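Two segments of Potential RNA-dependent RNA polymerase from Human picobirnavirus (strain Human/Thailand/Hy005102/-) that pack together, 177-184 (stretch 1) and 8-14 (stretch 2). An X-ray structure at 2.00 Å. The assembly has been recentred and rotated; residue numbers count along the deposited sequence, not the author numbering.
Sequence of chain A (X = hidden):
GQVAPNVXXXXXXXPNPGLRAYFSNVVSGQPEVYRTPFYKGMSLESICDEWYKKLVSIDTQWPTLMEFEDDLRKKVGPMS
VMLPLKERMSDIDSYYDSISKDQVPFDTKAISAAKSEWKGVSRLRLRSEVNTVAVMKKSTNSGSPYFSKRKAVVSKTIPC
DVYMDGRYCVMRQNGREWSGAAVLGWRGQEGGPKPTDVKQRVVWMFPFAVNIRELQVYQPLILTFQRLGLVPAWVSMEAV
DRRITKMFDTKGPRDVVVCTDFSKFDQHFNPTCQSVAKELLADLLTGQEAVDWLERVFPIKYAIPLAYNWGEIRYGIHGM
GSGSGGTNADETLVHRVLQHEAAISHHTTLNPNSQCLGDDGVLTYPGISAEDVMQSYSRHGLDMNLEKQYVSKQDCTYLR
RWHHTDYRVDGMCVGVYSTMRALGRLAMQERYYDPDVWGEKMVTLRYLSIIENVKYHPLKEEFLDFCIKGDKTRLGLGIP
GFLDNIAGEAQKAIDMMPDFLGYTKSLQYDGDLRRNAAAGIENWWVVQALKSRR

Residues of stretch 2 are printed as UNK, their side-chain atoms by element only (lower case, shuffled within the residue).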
# COMPACT_ATOMS: atom_id res chain seq x y z
N GLU A 177 -9.58 19.33 -24.32
CA GLU A 177 -10.52 18.43 -23.66
C GLU A 177 -10.17 17.00 -24.05
O GLU A 177 -10.22 16.64 -25.23
CB GLU A 177 -11.98 18.71 -24.01
CG GLU A 177 -12.86 17.58 -23.45
CD GLU A 177 -14.35 17.88 -23.42
OE1 GLU A 177 -14.76 19.06 -23.55
OE2 GLU A 177 -15.12 16.90 -23.26
N TRP A 178 -9.79 16.20 -23.05
CA TRP A 178 -9.54 14.78 -23.22
C TRP A 178 -10.63 13.98 -22.53
O TRP A 178 -11.39 14.49 -21.71
CB TRP A 178 -8.18 14.38 -22.64
CG TRP A 178 -6.97 15.11 -23.17
CD1 TRP A 178 -6.37 16.22 -22.63
CD2 TRP A 178 -6.19 14.75 -24.32
NE1 TRP A 178 -5.27 16.58 -23.39
CE2 TRP A 178 -5.14 15.70 -24.43
CE3 TRP A 178 -6.28 13.73 -25.27
CZ2 TRP A 178 -4.18 15.63 -25.43
CZ3 TRP A 178 -5.33 13.68 -26.29
CH2 TRP A 178 -4.30 14.63 -26.36
N SER A 179 -10.70 12.70 -22.86
CA SER A 179 -11.52 11.76 -22.11
C SER A 179 -10.58 10.94 -21.24
O SER A 179 -9.58 10.41 -21.74
CB SER A 179 -12.36 10.88 -23.04
OG SER A 179 -13.50 10.36 -22.37
N GLY A 180 -10.87 10.85 -19.94
CA GLY A 180 -9.93 10.23 -19.01
C GLY A 180 -10.19 8.74 -18.83
O GLY A 180 -11.32 8.27 -18.83
N ALA A 181 -9.10 7.99 -18.67
CA ALA A 181 -9.19 6.58 -18.32
C ALA A 181 -7.96 6.18 -17.51
O ALA A 181 -6.83 6.55 -17.86
CB ALA A 181 -9.32 5.69 -19.56
N ALA A 182 -8.18 5.42 -16.44
CA ALA A 182 -7.07 4.73 -15.80
C ALA A 182 -6.47 3.73 -16.78
O ALA A 182 -7.15 3.22 -17.67
CB ALA A 182 -7.51 4.00 -14.53
N VAL A 183 -5.19 3.45 -16.61
CA VAL A 183 -4.52 2.42 -17.40
C VAL A 183 -4.26 1.22 -16.51
O VAL A 183 -3.78 1.38 -15.38
CB VAL A 183 -3.22 2.96 -18.02
CG1 VAL A 183 -2.37 1.82 -18.56
CG2 VAL A 183 -3.55 3.98 -19.13
N LEU A 184 -4.55 0.02 -17.02
CA LEU A 184 -4.33 -1.21 -16.26
C LEU A 184 -2.84 -1.43 -16.04
O LEU A 184 -2.09 -1.65 -17.00
CB LEU A 184 -4.93 -2.41 -16.99
CG LEU A 184 -4.75 -3.76 -16.25
CD1 LEU A 184 -5.53 -3.79 -14.93
CD2 LEU A 184 -5.13 -4.95 -17.12
N UNK A 8 -10.05 6.22 -29.43
CA UNK A 8 -8.86 5.97 -28.62
C UNK A 8 -7.97 7.20 -28.53
O UNK A 8 -7.43 7.51 -27.47
c UNK A 8 -7.28 2.69 -25.08
c UNK A 8 -5.56 4.51 -28.91
c UNK A 8 -7.72 3.30 -26.25
c UNK A 8 -6.85 4.36 -28.47
c UNK A 8 -5.39 3.50 -26.92
c UNK A 8 -6.77 3.71 -27.19
c UNK A 8 -5.90 2.49 -24.83
c UNK A 8 -8.10 4.77 -29.20
c UNK A 8 -4.95 2.89 -25.74
n UNK A 8 -4.68 4.00 -27.98
N UNK A 9 -7.83 7.94 -29.64
CA UNK A 9 -6.97 9.11 -29.62
C UNK A 9 -7.59 10.30 -28.87
O UNK A 9 -6.93 11.34 -28.75
o UNK A 9 -7.72 9.75 -31.85
c UNK A 9 -6.59 9.51 -31.05
N UNK A 10 -8.82 10.17 -28.36
CA UNK A 10 -9.37 11.18 -27.46
C UNK A 10 -9.06 10.87 -26.00
O UNK A 10 -9.21 11.75 -25.14
c UNK A 10 -13.24 12.02 -30.59
n UNK A 10 -12.47 13.18 -31.14
c UNK A 10 -11.29 11.73 -29.04
c UNK A 10 -12.82 11.75 -29.14
c UNK A 10 -10.88 11.31 -27.64
N UNK A 11 -8.65 9.64 -25.70
CA UNK A 11 -8.17 9.22 -24.39
C UNK A 11 -6.66 9.33 -24.26
O UNK A 11 -6.16 9.62 -23.18
c UNK A 11 -10.93 7.50 -25.03
c UNK A 11 -10.08 7.59 -23.94
o UNK A 11 -14.17 7.09 -23.40
c UNK A 11 -11.99 7.34 -22.48
c UNK A 11 -10.63 7.51 -22.66
c UNK A 11 -8.59 7.77 -24.12
c UNK A 11 -12.82 7.26 -23.58
c UNK A 11 -12.29 7.34 -24.85
N UNK A 12 -5.93 9.09 -25.35
CA UNK A 12 -4.47 9.13 -25.31
C UNK A 12 -3.92 9.95 -26.46
O UNK A 12 -4.49 10.00 -27.54
c UNK A 12 -5.77 5.39 -23.07
c UNK A 12 -5.39 6.12 -24.20
c UNK A 12 -4.26 6.91 -24.16
c UNK A 12 -5.03 5.49 -21.91
c UNK A 12 -3.92 6.30 -21.86
c UNK A 12 -3.87 7.73 -25.34
c UNK A 12 -3.55 7.02 -22.97
N UNK A 13 -2.80 10.59 -26.18
CA UNK A 13 -2.07 11.37 -27.17
C UNK A 13 -1.40 10.38 -28.12
O UNK A 13 -0.50 9.65 -27.72
o UNK A 13 -1.01 13.92 -28.18
n UNK A 13 0.94 13.32 -27.25
c UNK A 13 -0.37 13.24 -27.38
c UNK A 13 -1.06 12.25 -26.45
N UNK A 14 -1.89 10.31 -29.37
CA UNK A 14 -1.50 9.29 -30.37
C UNK A 14 -0.86 10.01 -31.57
O UNK A 14 -1.45 10.96 -32.07
c UNK A 14 -2.43 6.81 -28.88
c UNK A 14 -3.39 7.67 -29.68
c UNK A 14 -2.39 7.46 -31.97
c UNK A 14 -2.73 8.44 -30.84

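Position 8 carries one carbon followed by fused five- and six-membered rings holding eight carbons and one nitrogen, touching nothing on stretch 1: an indole, so Trp8. Its CA-to-CB bond points away; the rings come back nearer, but the nearest approach, Trp8 CH2 to Val183 CG2, is 6.3 Å. The site is buried, as suits a large, mostly apolar ring system. Its backbone O accepts hydrogen bonds from N of positions 11 and 12, both at 3.0 Å, which ties the chain into a compact turn.

Position 9 has one carbon and one oxygen, a hydroxymethyl group that points away and leaves only the backbone to meet stretch 1: Ser9. Its hydroxyl is hydrogen-bonded elsewhere in the structure. Ser9 O lies 3.8 Å from Trp178 CZ3 at the edge of the indole.

At position 10 four carbons run in a row to a terminal nitrogen, and the backbone rather than this chain touches Trp178 and Ser179: Lys10. The chain, extended through chi3 and bent at chi4, leads its amine away from stretch 1, as suits a charged group at an exposed site. Its carbonyl accepts the hydrogen bond across the contact, Ser179 N to Lys10 O, at 2.9 Å and almost perfectly straight at 179°. The same Lys10 O lies 3.5 Å from Trp178 CE3, near the plane of that ring.

Position 11 shows one carbon, then a six-carbon ring bearing one oxygen, with Ser179 CB over its face: Tyr11. A flat ring suits this CH-pi contact, 3.6 Å from Ser179 CB to the Tyr11 ring centroid and 13° off the normal. Tyr11 CD2 also lies 3.8 Å from Ala181 CB, while the hydroxyl is hydrogen-bonded elsewhere in the structure. At the backbone, Tyr11 CA approaches Ser179 O at 3.2 Å in a CA-H...O contact.

Position 12 has one carbon and a six-carbon ring whose edge meets Val183 CG2: Phe12. Phe12 CZ lies 3.5 Å from Val183 CG2, and a purely apolar ring leaves no polar group there to satisfy.

At position 13 two carbons end in one oxygen and one nitrogen, a short amide beside Trp178: Asn13. Its OD1 lies 3.8 Å from Trp178 CH2, near the plane of the indole, where aromatic hydrogens present a slightly positive rim.

Position 14 has four carbons forked at the first, one arm two carbons long, touching nothing on stretch 1: Ile14. It is partly exposed, and this contact gives no reason for its type.

The contact thus turns on one straight backbone hydrogen bond. Around it, Trp178 offers its edge to oxygens, Ser179 covers the face of Tyr11, and Ala181 and Val183 add apolar packing.

Stretch 2 (8-14) WSKYFNI
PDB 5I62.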